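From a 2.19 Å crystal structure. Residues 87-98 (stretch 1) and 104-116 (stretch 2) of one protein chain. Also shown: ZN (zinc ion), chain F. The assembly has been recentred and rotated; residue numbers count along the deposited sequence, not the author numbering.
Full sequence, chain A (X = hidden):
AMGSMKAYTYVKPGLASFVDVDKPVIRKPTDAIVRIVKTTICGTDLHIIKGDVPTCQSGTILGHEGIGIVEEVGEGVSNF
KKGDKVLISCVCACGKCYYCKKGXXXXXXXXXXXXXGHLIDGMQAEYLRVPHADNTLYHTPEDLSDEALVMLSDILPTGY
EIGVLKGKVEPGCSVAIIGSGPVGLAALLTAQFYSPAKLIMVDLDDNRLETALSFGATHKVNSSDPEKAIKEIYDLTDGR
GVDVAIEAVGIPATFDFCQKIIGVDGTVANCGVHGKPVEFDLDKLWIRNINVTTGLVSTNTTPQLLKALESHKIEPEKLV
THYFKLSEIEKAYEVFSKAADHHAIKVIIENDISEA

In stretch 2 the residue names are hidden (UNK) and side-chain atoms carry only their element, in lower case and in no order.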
# COMPACT_ATOMS: atom_id res chain seq x y z
N LEU A 87 10.89 -3.96 -30.48
CA LEU A 87 9.71 -4.09 -29.65
C LEU A 87 9.16 -2.71 -29.29
O LEU A 87 9.93 -1.77 -29.03
CB LEU A 87 10.03 -4.86 -28.38
CG LEU A 87 9.07 -4.70 -27.19
CD1 LEU A 87 7.90 -5.67 -27.23
CD2 LEU A 87 9.82 -4.77 -25.86
N ILE A 88 7.84 -2.59 -29.27
CA ILE A 88 7.16 -1.35 -28.91
C ILE A 88 6.45 -1.58 -27.58
O ILE A 88 5.57 -2.45 -27.48
CB ILE A 88 6.18 -0.88 -29.98
CG1 ILE A 88 6.78 -1.03 -31.39
CG2 ILE A 88 5.78 0.57 -29.72
CD1 ILE A 88 5.93 -1.83 -32.32
N SER A 89 6.83 -0.79 -26.58
CA SER A 89 6.16 -0.82 -25.29
C SER A 89 4.76 -0.23 -25.39
O SER A 89 4.49 0.65 -26.21
CB SER A 89 7.00 -0.05 -24.25
OG SER A 89 6.25 0.23 -23.10
N CYS A 90 3.85 -0.71 -24.53
CA CYS A 90 2.51 -0.14 -24.51
C CYS A 90 2.48 1.28 -23.96
O CYS A 90 1.47 1.97 -24.12
CB CYS A 90 1.56 -1.04 -23.70
SG CYS A 90 1.99 -1.23 -21.94
N VAL A 91 3.57 1.74 -23.35
CA VAL A 91 3.65 3.03 -22.68
C VAL A 91 4.68 3.90 -23.39
O VAL A 91 5.80 3.45 -23.63
CB VAL A 91 4.02 2.85 -21.20
CG1 VAL A 91 4.52 4.16 -20.61
CG2 VAL A 91 2.81 2.31 -20.41
N CYS A 92 4.30 5.15 -23.70
CA CYS A 92 5.23 6.12 -24.27
C CYS A 92 5.86 6.95 -23.15
O CYS A 92 5.17 7.38 -22.23
CB CYS A 92 4.53 7.06 -25.24
SG CYS A 92 3.58 6.23 -26.53
N ALA A 93 7.16 7.23 -23.29
CA ALA A 93 7.93 7.95 -22.28
C ALA A 93 8.76 9.04 -22.96
O ALA A 93 9.57 8.74 -23.84
CB ALA A 93 8.84 6.99 -21.50
N CYS A 94 8.57 10.30 -22.55
CA CYS A 94 9.37 11.37 -23.11
C CYS A 94 10.80 11.38 -22.56
O CYS A 94 11.70 11.91 -23.22
CB CYS A 94 8.70 12.73 -22.87
SG CYS A 94 8.91 13.41 -21.14
N GLY A 95 11.02 10.79 -21.37
CA GLY A 95 12.32 10.66 -20.75
C GLY A 95 12.82 11.89 -20.01
O GLY A 95 13.92 11.84 -19.45
N LYS A 96 12.04 12.97 -19.97
CA LYS A 96 12.49 14.26 -19.46
C LYS A 96 11.58 14.89 -18.42
O LYS A 96 12.01 15.83 -17.75
CB LYS A 96 12.64 15.27 -20.61
CG LYS A 96 13.78 15.03 -21.58
CD LYS A 96 13.59 15.95 -22.79
CE LYS A 96 14.86 16.10 -23.61
NZ LYS A 96 14.57 16.95 -24.80
N CYS A 97 10.34 14.44 -18.27
CA CYS A 97 9.40 15.17 -17.42
C CYS A 97 9.52 14.71 -15.96
O CYS A 97 10.31 13.83 -15.62
CB CYS A 97 7.97 14.97 -17.92
SG CYS A 97 7.41 13.28 -17.60
N TYR A 98 8.68 15.30 -15.11
CA TYR A 98 8.72 15.02 -13.68
C TYR A 98 8.62 13.51 -13.40
O TYR A 98 9.37 12.97 -12.58
CB TYR A 98 7.59 15.80 -12.98
CG TYR A 98 7.47 15.57 -11.50
CD1 TYR A 98 6.74 14.50 -11.00
CD2 TYR A 98 8.08 16.43 -10.59
CE1 TYR A 98 6.63 14.27 -9.65
CE2 TYR A 98 7.96 16.22 -9.22
CZ TYR A 98 7.24 15.13 -8.76
OH TYR A 98 7.11 14.90 -7.42
N UNK A 104 8.62 6.48 -13.76
CA UNK A 104 7.19 6.21 -13.74
C UNK A 104 6.61 6.58 -15.10
O UNK A 104 5.85 7.54 -15.24
c UNK A 104 5.04 6.58 -12.44
c UNK A 104 6.51 6.97 -12.59
c UNK A 104 6.75 7.54 -10.14
c UNK A 104 7.26 6.71 -11.27
N UNK A 105 6.98 5.81 -16.14
CA UNK A 105 6.59 6.18 -17.49
C UNK A 105 5.09 6.12 -17.68
O UNK A 105 4.56 6.78 -18.59
c UNK A 105 10.89 6.44 -17.92
c UNK A 105 9.51 6.44 -18.05
c UNK A 105 10.93 4.10 -18.44
c UNK A 105 9.55 4.11 -18.58
c UNK A 105 11.60 5.27 -18.11
c UNK A 105 8.81 5.27 -18.39
c UNK A 105 7.29 5.28 -18.52
o UNK A 105 12.99 5.29 -17.97
N UNK A 106 4.39 5.36 -16.84
CA UNK A 106 2.93 5.32 -16.83
C UNK A 106 2.31 6.70 -16.66
O UNK A 106 1.14 6.89 -17.04
c UNK A 106 2.47 4.38 -15.71
N UNK A 107 3.05 7.67 -16.12
CA UNK A 107 2.46 8.98 -15.89
C UNK A 107 3.28 10.10 -16.52
O UNK A 107 3.25 11.23 -16.04
n UNK A 107 -0.16 8.50 -14.03
n UNK A 107 0.02 6.61 -13.02
c UNK A 107 1.19 8.27 -13.86
c UNK A 107 1.30 7.07 -13.26
c UNK A 107 -0.84 7.49 -13.50
c UNK A 107 2.22 9.20 -14.41
N UNK A 108 3.97 9.80 -17.62
CA UNK A 108 4.67 10.83 -18.38
C UNK A 108 3.71 11.96 -18.77
O UNK A 108 2.59 11.71 -19.22
s UNK A 108 5.90 11.41 -20.83
c UNK A 108 5.31 10.20 -19.63
N UNK A 109 4.16 13.20 -18.60
CA UNK A 109 3.31 14.38 -18.77
C UNK A 109 3.41 15.02 -20.16
O UNK A 109 2.82 16.08 -20.38
o UNK A 109 3.03 16.13 -14.23
c UNK A 109 3.64 15.44 -17.71
o UNK A 109 4.80 16.78 -15.35
c UNK A 109 3.80 16.04 -15.21
c UNK A 109 3.51 14.95 -16.27
N UNK A 110 4.15 14.43 -21.09
CA UNK A 110 4.36 15.01 -22.42
C UNK A 110 4.12 13.91 -23.45
O UNK A 110 5.05 13.19 -23.82
o UNK A 110 7.35 16.07 -24.22
c UNK A 110 5.77 15.58 -22.51
o UNK A 110 5.21 16.30 -24.70
c UNK A 110 6.13 16.02 -23.91
N UNK A 111 2.87 13.82 -23.93
CA UNK A 111 2.40 12.76 -24.83
C UNK A 111 2.95 11.39 -24.39
O UNK A 111 3.63 10.69 -25.14
o UNK A 111 1.23 12.05 -29.62
o UNK A 111 3.11 13.07 -29.17
c UNK A 111 1.82 12.24 -27.29
c UNK A 111 2.76 13.04 -26.30
c UNK A 111 2.08 12.48 -28.80
N UNK A 112 2.63 11.03 -23.15
CA UNK A 112 3.20 9.85 -22.54
C UNK A 112 2.17 9.08 -21.74
O UNK A 112 1.01 9.48 -21.64
N UNK A 113 2.62 7.97 -21.17
CA UNK A 113 1.74 7.07 -20.47
C UNK A 113 1.17 6.03 -21.41
O UNK A 113 1.70 5.76 -22.50
N UNK A 114 0.05 5.44 -20.99
CA UNK A 114 -0.66 4.49 -21.84
C UNK A 114 -1.57 5.29 -22.77
O UNK A 114 -2.62 5.78 -22.36
c UNK A 114 -2.38 2.73 -21.89
n UNK A 114 -3.24 1.53 -23.60
c UNK A 114 -2.09 2.08 -23.07
c UNK A 114 -6.01 2.71 -20.83
c UNK A 114 -3.78 2.59 -21.69
c UNK A 114 -4.67 3.02 -20.70
c UNK A 114 -4.29 1.84 -22.78
c UNK A 114 -6.48 1.96 -21.90
c UNK A 114 -1.44 3.47 -21.03
c UNK A 114 -5.63 1.51 -22.89
N UNK A 115 -1.15 5.44 -24.02
CA UNK A 115 -1.96 6.22 -24.94
C UNK A 115 -2.27 5.42 -26.21
O UNK A 115 -3.26 5.72 -26.90
c UNK A 115 -1.28 7.57 -25.27
c UNK A 115 -1.29 8.51 -24.02
c UNK A 115 0.82 8.67 -26.14
c UNK A 115 0.13 7.37 -25.82
N UNK A 116 -1.44 4.43 -26.53
CA UNK A 116 -1.67 3.61 -27.73
C UNK A 116 -3.05 2.94 -27.62
O UNK A 116 -3.31 2.24 -26.63
c UNK A 116 -0.59 2.53 -27.91
c UNK A 116 2.06 4.29 -30.03
c UNK A 116 3.17 3.10 -28.25
c UNK A 116 1.92 2.66 -27.80
c UNK A 116 0.74 3.04 -28.43
c UNK A 116 3.24 3.92 -29.36
c UNK A 116 0.83 3.85 -29.56
ZN ZN F . 7.81 12.05 -19.58
O HOH W 1 1.16 4.26 -25.24

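Position 104 has four side-chain carbons, forked at the first, with one arm two carbons long. It touches nothing on stretch 1. This is Ile-104.

Position 105 has one carbon, then a six-carbon ring bearing one oxygen. CB of Ala-93 lies over one ring face, and CB of 105 is 3.6 Å from CG1 of Val-91. This is Tyr-105.

Position 106 has a single side-chain carbon, pointing away from stretch 1. This is Ala-106.

Position 107 has one carbon, then a five-membered ring of three carbons and two nitrogens. Its CA-to-CB bond also points away from stretch 1. This is His-107.

Position 108 has one carbon and one sulfur. The sulfur is 2.4 Å from the zinc ion and accepts a hydrogen bond from N of Cys-94 at 3.4 Å. This is Cys-108.

Position 109 has three carbons, the third carrying two oxygens. Backbone N of 109 donates to SG of Cys-97 at 3.4 Å, and a carboxylate oxygen of 109 is 3.8 Å from CB of Tyr-98. This is Glu-109.

Position 110 has two carbons, the second carrying two oxygens. One of the oxygens of 110 is 3.8 Å from CB of Cys-94. This is Asp-110.

Position 111 has three carbons and a terminal pair of oxygens. Backbone O of 111 is 3.7 Å from CB of Cys-92. This is Glu-111.

Position 112 has no side-chain atoms. CA of 112 is 3.2 Å from O of Cys-92. A CB on 112 would lie 2.1 Å from SG of Cys-108, a clash. This is Gly-112.

Position 113 also has none. It exchanges two backbone hydrogen bonds with Cys-92. Its backbone angles would jam a CB against the preceding carbonyl oxygen. This is Gly-113.

Position 114 has one carbon, then fused five- and six-membered rings of eight carbons and one nitrogen. O of Cys-90 lies at the ring edge. This is Trp-114.

Position 115 has four carbons, branched like 104. A carbon of its longer arm is 3.7 Å from SG of Cys-92. This is Ile-115.

Position 116 has one carbon and a six-carbon ring without oxygen. SG of Cys-92 sits over the ring face of 116, 4.0 Å from the centroid. This is Phe-116.

Three things hold the stretches together: a shared zinc, a backbone pair and apolar packing. Zinc ties Cys-94 and Cys-97 to Cys-108, with a fourth ligand elsewhere in the structure. The N-H groups of Cys-94 and Glu-109 point at the zinc-bound sulfurs of Cys-108 and Cys-97, so the backbone supports the metal site. Cys-92 and Gly-113 pair antiparallel: N of Cys-92 donates to O of Gly-113 at 2.9 Å, and N of Gly-113 to O of Cys-92 at 2.8 Å. Phe-116 adds apolar contact.

Stretch 2 (104-116) IYAHCEDEGGWIF
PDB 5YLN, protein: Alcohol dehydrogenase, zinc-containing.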